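Local coordinates for protein GCN5-related N-acetyltransferase (Ralstonia eutropha JMP134, PDB 2Q0Y) that is probably an acyltransferase of the GNAT family, transferring acyl groups other than amino-acyl ones, and carries bound zinc and magnesium ions in the crystal, at residues P64-P76 with D85-H99. Residues are numbered along the deposited sequence; the frame is centred on the assembly and turned at random.
Sequences PLAGIGLMVIEWP and DKRGYILNLYVDPSH. With ZN (zinc ion), chain B; FMT (formic acid), chain I; FMT (formic acid), chain G.
OD2 of Asp96, the residue paired with Leu65, is gripped by two donors arriving from opposite faces of its carboxylate: Ser98 N, in an Asx turn, and His99 ND1 at 2.8 Å. The second bond is nearly straight (169°) and lies in the imidazole plane; it probably fixes the rotation of the ring, whose NE2 binds zinc together with Glu60. Over one face of this ring sits Leu65 CD1, 3.4 Å from His99 CD2, and Asp96 N donates to Leu65 O. At the other end the guanidinium of Arg87 lies flat on the indole of Trp75, planes 19° apart, a cation-pi stack reached by a bend at chi3 (67°). Arg87 NE is hydrogen-bonded to His81. Trp75 also meets Tyr89 of the second subunit, and Tyr89 meets Trp75 of that subunit. Between these ends, Ile68 CD1 packs 3.7 Å from Ile90 CG2 on the side facing helix 104-118. The strands pair antiparallel throughout, and a beta bulge shifts the register by one, from Gly67 with Tyr94 to Gly69 with Leu91. Leu93 N, within the bulge, hydrogen-bonds an unidentified ligand, consistent with the acyl-CoA site at the bulged fourth strand of the GNAT fold, which splays from strand 123-127.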
loop_
_atom_site.group_PDB
_atom_site.type_symbol
_atom_site.label_atom_id
_atom_site.label_comp_id
_atom_site.label_asym_id
_atom_site.label_seq_id
_atom_site.Cartn_x
_atom_site.Cartn_y
_atom_site.Cartn_z
ATOM N N PRO A 64 27.352 2.079 11.749
ATOM C CA PRO A 64 26.147 1.499 11.176
ATOM C C PRO A 64 26.430 0.548 10.017
ATOM O O PRO A 64 27.110 0.932 9.066
ATOM C CB PRO A 64 25.360 2.728 10.689
ATOM C CG PRO A 64 25.904 3.861 11.497
ATOM C CD PRO A 64 27.352 3.545 11.597
ATOM N N LEU A 65 25.901 -0.674 10.130
ATOM C CA LEU A 65 26.047 -1.737 9.130
ATOM C C LEU A 65 24.727 -2.080 8.442
ATOM O O LEU A 65 24.717 -2.742 7.409
ATOM C CB LEU A 65 26.512 -3.030 9.817
ATOM C CG LEU A 65 27.887 -3.169 10.440
ATOM C CD1 LEU A 65 28.045 -4.603 10.818
ATOM C CD2 LEU A 65 28.989 -2.746 9.488
ATOM N N ALA A 66 23.616 -1.688 9.055
ATOM C CA ALA A 66 22.296 -2.074 8.564
ATOM C C ALA A 66 21.237 -1.171 9.151
ATOM O O ALA A 66 21.430 -0.546 10.191
ATOM C CB ALA A 66 21.986 -3.509 8.927
ATOM N N GLY A 67 20.084 -1.139 8.498
ATOM C CA GLY A 67 18.974 -0.351 8.978
ATOM C C GLY A 67 17.661 -0.870 8.453
ATOM O O GLY A 67 17.625 -1.627 7.480
ATOM N N ILE A 68 16.587 -0.449 9.105
ATOM C CA ILE A 68 15.231 -0.757 8.686
ATOM C C ILE A 68 14.345 0.446 8.988
ATOM O O ILE A 68 14.618 1.228 9.917
ATOM C CB ILE A 68 14.714 -2.052 9.355
ATOM C CG1 ILE A 68 13.456 -2.594 8.648
ATOM C CG2 ILE A 68 14.487 -1.826 10.863
ATOM C CD1 ILE A 68 13.105 -4.018 9.100
ATOM N N GLY A 69 13.312 0.614 8.170
ATOM C CA GLY A 69 12.351 1.698 8.346
ATOM C C GLY A 69 10.967 1.146 8.626
ATOM O O GLY A 69 10.612 0.067 8.135
ATOM N N LEU A 70 10.169 1.901 9.377
ATOM C CA LEU A 70 8.788 1.530 9.640
ATOM C C LEU A 70 7.885 2.753 9.744
ATOM O O LEU A 70 8.294 3.814 10.198
ATOM C CB LEU A 70 8.673 0.651 10.895
ATOM C CG LEU A 70 8.963 1.196 12.282
ATOM C CD1 LEU A 70 7.710 1.792 12.982
ATOM C CD2 LEU A 70 9.560 0.067 13.162
HETATM N N MSE A 71 6.660 2.567 9.279
HETATM C CA MSE A 71 5.630 3.581 9.302
HETATM C C MSE A 71 4.331 2.917 9.691
HETATM O O MSE A 71 4.183 1.705 9.573
HETATM C CB MSE A 71 5.486 4.207 7.919
HETATM C CG MSE A 71 6.783 4.754 7.346
HETATM SE SE MSE A 71 6.503 5.343 5.529
HETATM C CE MSE A 71 5.700 6.811 6.008
ATOM N N VAL A 72 3.407 3.719 10.193
ATOM C CA VAL A 72 2.031 3.278 10.399
ATOM C C VAL A 72 1.231 4.174 9.468
ATOM O O VAL A 72 1.156 5.387 9.677
ATOM C CB VAL A 72 1.597 3.423 11.857
ATOM C CG1 VAL A 72 0.137 3.016 12.038
ATOM C CG2 VAL A 72 2.490 2.580 12.750
ATOM N N ILE A 73 0.692 3.591 8.407
ATOM C CA ILE A 73 0.017 4.367 7.381
ATOM C C ILE A 73 -1.486 4.324 7.552
ATOM O O ILE A 73 -2.044 3.325 8.017
ATOM C CB ILE A 73 0.428 3.928 5.980
ATOM C CG1 ILE A 73 0.012 2.496 5.692
ATOM C CG2 ILE A 73 1.960 4.044 5.843
ATOM C CD1 ILE A 73 0.318 2.048 4.264
ATOM N N GLU A 74 -2.141 5.417 7.174
ATOM C CA GLU A 74 -3.596 5.459 7.160
ATOM C C GLU A 74 -4.122 4.471 6.122
ATOM O O GLU A 74 -3.571 4.363 5.041
ATOM C CB GLU A 74 -4.082 6.871 6.838
ATOM C CG GLU A 74 -3.823 7.855 7.944
ATOM C CD GLU A 74 -4.522 9.196 7.712
ATOM O OE1 GLU A 74 -5.023 9.431 6.582
ATOM O OE2 GLU A 74 -4.572 10.005 8.672
ATOM N N TRP A 75 -5.175 3.736 6.474
ATOM C CA TRP A 75 -5.761 2.745 5.606
ATOM C C TRP A 75 -7.225 2.519 5.987
ATOM O O TRP A 75 -7.551 2.539 7.161
ATOM C CB TRP A 75 -4.992 1.425 5.691
ATOM C CG TRP A 75 -5.143 0.634 4.474
ATOM C CD1 TRP A 75 -6.044 -0.352 4.236
ATOM C CD2 TRP A 75 -4.407 0.810 3.263
ATOM N NE1 TRP A 75 -5.910 -0.818 2.944
ATOM C CE2 TRP A 75 -4.911 -0.117 2.327
ATOM C CE3 TRP A 75 -3.373 1.665 2.880
ATOM C CZ2 TRP A 75 -4.409 -0.219 1.031
ATOM C CZ3 TRP A 75 -2.884 1.575 1.581
ATOM C CH2 TRP A 75 -3.387 0.630 0.688
ATOM N N PRO A 76 -8.110 2.292 4.999
ATOM C CA PRO A 76 -9.494 1.962 5.396
ATOM C C PRO A 76 -9.588 0.683 6.221
ATOM O O PRO A 76 -8.885 -0.295 5.930
ATOM C CB PRO A 76 -10.207 1.739 4.054
ATOM C CG PRO A 76 -9.082 1.451 3.082
ATOM C CD PRO A 76 -7.962 2.316 3.535
ATOM N N ASP A 85 -8.096 1.668 11.293
ATOM C CA ASP A 85 -7.961 2.462 10.076
ATOM C C ASP A 85 -6.478 2.763 9.789
ATOM O O ASP A 85 -6.091 3.892 9.435
ATOM C CB ASP A 85 -8.773 3.759 10.180
ATOM C CG ASP A 85 -8.339 4.644 11.338
ATOM O OD1 ASP A 85 -7.523 4.210 12.193
ATOM O OD2 ASP A 85 -8.839 5.777 11.400
ATOM N N LYS A 86 -5.655 1.735 9.940
ATOM C CA LYS A 86 -4.213 1.856 9.761
ATOM C C LYS A 86 -3.620 0.478 9.471
ATOM O O LYS A 86 -4.244 -0.560 9.756
ATOM C CB LYS A 86 -3.558 2.472 10.998
ATOM C CG LYS A 86 -3.738 1.667 12.269
ATOM C CD LYS A 86 -3.408 2.480 13.530
ATOM C CE LYS A 86 -3.768 1.714 14.821
ATOM N NZ LYS A 86 -3.384 2.484 16.062
ATOM N N ARG A 87 -2.422 0.479 8.892
ATOM C CA ARG A 87 -1.610 -0.717 8.836
ATOM C C ARG A 87 -0.126 -0.357 8.968
ATOM O O ARG A 87 0.279 0.780 8.707
ATOM C CB ARG A 87 -1.925 -1.569 7.594
ATOM C CG ARG A 87 -1.940 -0.869 6.308
ATOM C CD ARG A 87 -2.157 -1.853 5.129
ATOM N NE ARG A 87 -3.476 -2.492 5.088
ATOM C CZ ARG A 87 -3.899 -3.277 4.094
ATOM N NH1 ARG A 87 -3.131 -3.496 3.032
ATOM N NH2 ARG A 87 -5.096 -3.836 4.129
ATOM N N GLY A 88 0.655 -1.315 9.442
ATOM C CA GLY A 88 2.097 -1.156 9.528
ATOM C C GLY A 88 2.719 -1.292 8.155
ATOM O O GLY A 88 2.207 -2.016 7.291
ATOM N N TYR A 89 3.822 -0.579 7.942
ATOM C CA TYR A 89 4.564 -0.653 6.692
ATOM C C TYR A 89 6.063 -0.704 7.006
ATOM O O TYR A 89 6.567 0.124 7.764
ATOM C CB TYR A 89 4.231 0.530 5.757
ATOM C CG TYR A 89 4.908 0.376 4.412
ATOM C CD1 TYR A 89 4.651 -0.746 3.623
ATOM C CD2 TYR A 89 5.797 1.321 3.926
ATOM C CE1 TYR A 89 5.271 -0.936 2.413
ATOM C CE2 TYR A 89 6.429 1.133 2.691
ATOM C CZ TYR A 89 6.167 -0.006 1.944
ATOM O OH TYR A 89 6.770 -0.244 0.694
ATOM N N ILE A 90 6.741 -1.693 6.449
ATOM C CA ILE A 90 8.179 -1.863 6.607
ATOM C C ILE A 90 8.841 -1.542 5.277
ATOM O O ILE A 90 8.375 -1.971 4.222
ATOM C CB ILE A 90 8.536 -3.305 7.070
ATOM C CG1 ILE A 90 7.904 -3.573 8.438
ATOM C CG2 ILE A 90 10.057 -3.519 7.099
ATOM C CD1 ILE A 90 8.099 -4.960 8.959
ATOM N N LEU A 91 9.925 -0.781 5.336
ATOM C CA LEU A 91 10.653 -0.384 4.145
ATOM C C LEU A 91 12.131 -0.137 4.432
ATOM O O LEU A 91 12.547 0.013 5.594
ATOM C CB LEU A 91 10.030 0.864 3.492
ATOM C CG LEU A 91 10.153 2.211 4.195
ATOM C CD1 LEU A 91 9.805 3.360 3.259
ATOM C CD2 LEU A 91 9.325 2.290 5.477
ATOM N N ASN A 92 12.916 -0.101 3.354
ATOM C CA ASN A 92 14.333 0.245 3.410
ATOM C C ASN A 92 15.210 -0.651 4.282
ATOM O O ASN A 92 16.218 -0.197 4.815
ATOM C CB ASN A 92 14.527 1.707 3.845
ATOM C CG ASN A 92 13.965 2.691 2.857
ATOM O OD1 ASN A 92 13.912 2.420 1.660
ATOM N ND2 ASN A 92 13.536 3.846 3.353
ATOM N N LEU A 93 14.868 -1.936 4.385
ATOM C CA LEU A 93 15.770 -2.900 5.021
ATOM C C LEU A 93 16.995 -3.092 4.139
ATOM O O LEU A 93 16.884 -3.542 2.985
ATOM C CB LEU A 93 15.081 -4.248 5.246
ATOM C CG LEU A 93 16.002 -5.350 5.824
ATOM C CD1 LEU A 93 16.607 -4.944 7.157
ATOM C CD2 LEU A 93 15.271 -6.658 5.973
ATOM N N TYR A 94 18.155 -2.752 4.689
ATOM C CA TYR A 94 19.423 -2.917 3.992
ATOM C C TYR A 94 20.448 -3.433 4.981
ATOM O O TYR A 94 20.566 -2.905 6.096
ATOM C CB TYR A 94 19.927 -1.624 3.365
ATOM C CG TYR A 94 21.173 -1.858 2.528
ATOM C CD1 TYR A 94 21.086 -2.497 1.280
ATOM C CD2 TYR A 94 22.433 -1.498 2.992
ATOM C CE1 TYR A 94 22.219 -2.731 0.520
ATOM C CE2 TYR A 94 23.574 -1.740 2.252
ATOM C CZ TYR A 94 23.466 -2.362 1.005
ATOM O OH TYR A 94 24.604 -2.591 0.274
ATOM N N VAL A 95 21.193 -4.453 4.560
ATOM C CA VAL A 95 22.295 -4.984 5.357
ATOM C C VAL A 95 23.598 -4.936 4.554
ATOM O O VAL A 95 23.661 -5.410 3.416
ATOM C CB VAL A 95 22.016 -6.443 5.825
ATOM C CG1 VAL A 95 23.149 -6.954 6.688
ATOM C CG2 VAL A 95 20.709 -6.558 6.586
ATOM N N ASP A 96 24.652 -4.386 5.153
ATOM C CA ASP A 96 25.979 -4.347 4.525
ATOM C C ASP A 96 26.321 -5.715 3.920
ATOM O O ASP A 96 26.196 -6.722 4.589
ATOM C CB ASP A 96 27.057 -3.977 5.545
ATOM C CG ASP A 96 28.457 -4.056 4.973
ATOM O OD1 ASP A 96 28.811 -3.172 4.180
ATOM O OD2 ASP A 96 29.213 -4.996 5.310
ATOM N N PRO A 97 26.754 -5.746 2.647
ATOM C CA PRO A 97 27.051 -6.980 1.954
ATOM C C PRO A 97 28.052 -7.921 2.616
ATOM O O PRO A 97 28.024 -9.126 2.347
ATOM C CB PRO A 97 27.607 -6.486 0.612
ATOM C CG PRO A 97 27.002 -5.215 0.394
ATOM C CD PRO A 97 26.857 -4.591 1.742
ATOM N N SER A 98 28.955 -7.386 3.431
ATOM C CA SER A 98 29.920 -8.212 4.144
ATOM C C SER A 98 29.447 -8.719 5.491
ATOM O O SER A 98 30.221 -9.368 6.194
ATOM C CB SER A 98 31.215 -7.449 4.309
ATOM O OG SER A 98 31.733 -7.191 3.019
ATOM N N HIS A 99 28.190 -8.459 5.832
ATOM C CA HIS A 99 27.626 -8.838 7.116
ATOM C C HIS A 99 26.277 -9.527 6.982
ATOM O O HIS A 99 25.408 -9.376 7.853
ATOM C CB HIS A 99 27.542 -7.599 8.021
ATOM C CG HIS A 99 28.884 -7.130 8.482
ATOM N ND1 HIS A 99 29.669 -6.288 7.727
ATOM C CD2 HIS A 99 29.601 -7.420 9.591
ATOM C CE1 HIS A 99 30.806 -6.065 8.365
ATOM N NE2 HIS A 99 30.797 -6.748 9.494
HETATM ZN ZN ZN B . 32.131 -6.766 10.974
HETATM C C FMT I . -4.163 0.153 18.958
HETATM O O1 FMT I . -4.695 -0.965 18.955
HETATM O O2 FMT I . -3.788 0.698 17.911
HETATM C C FMT G . -9.265 -1.609 0.356
HETATM O O1 FMT G . -8.621 -1.580 1.368
HETATM O O2 FMT G . -9.760 -2.644 -0.014
#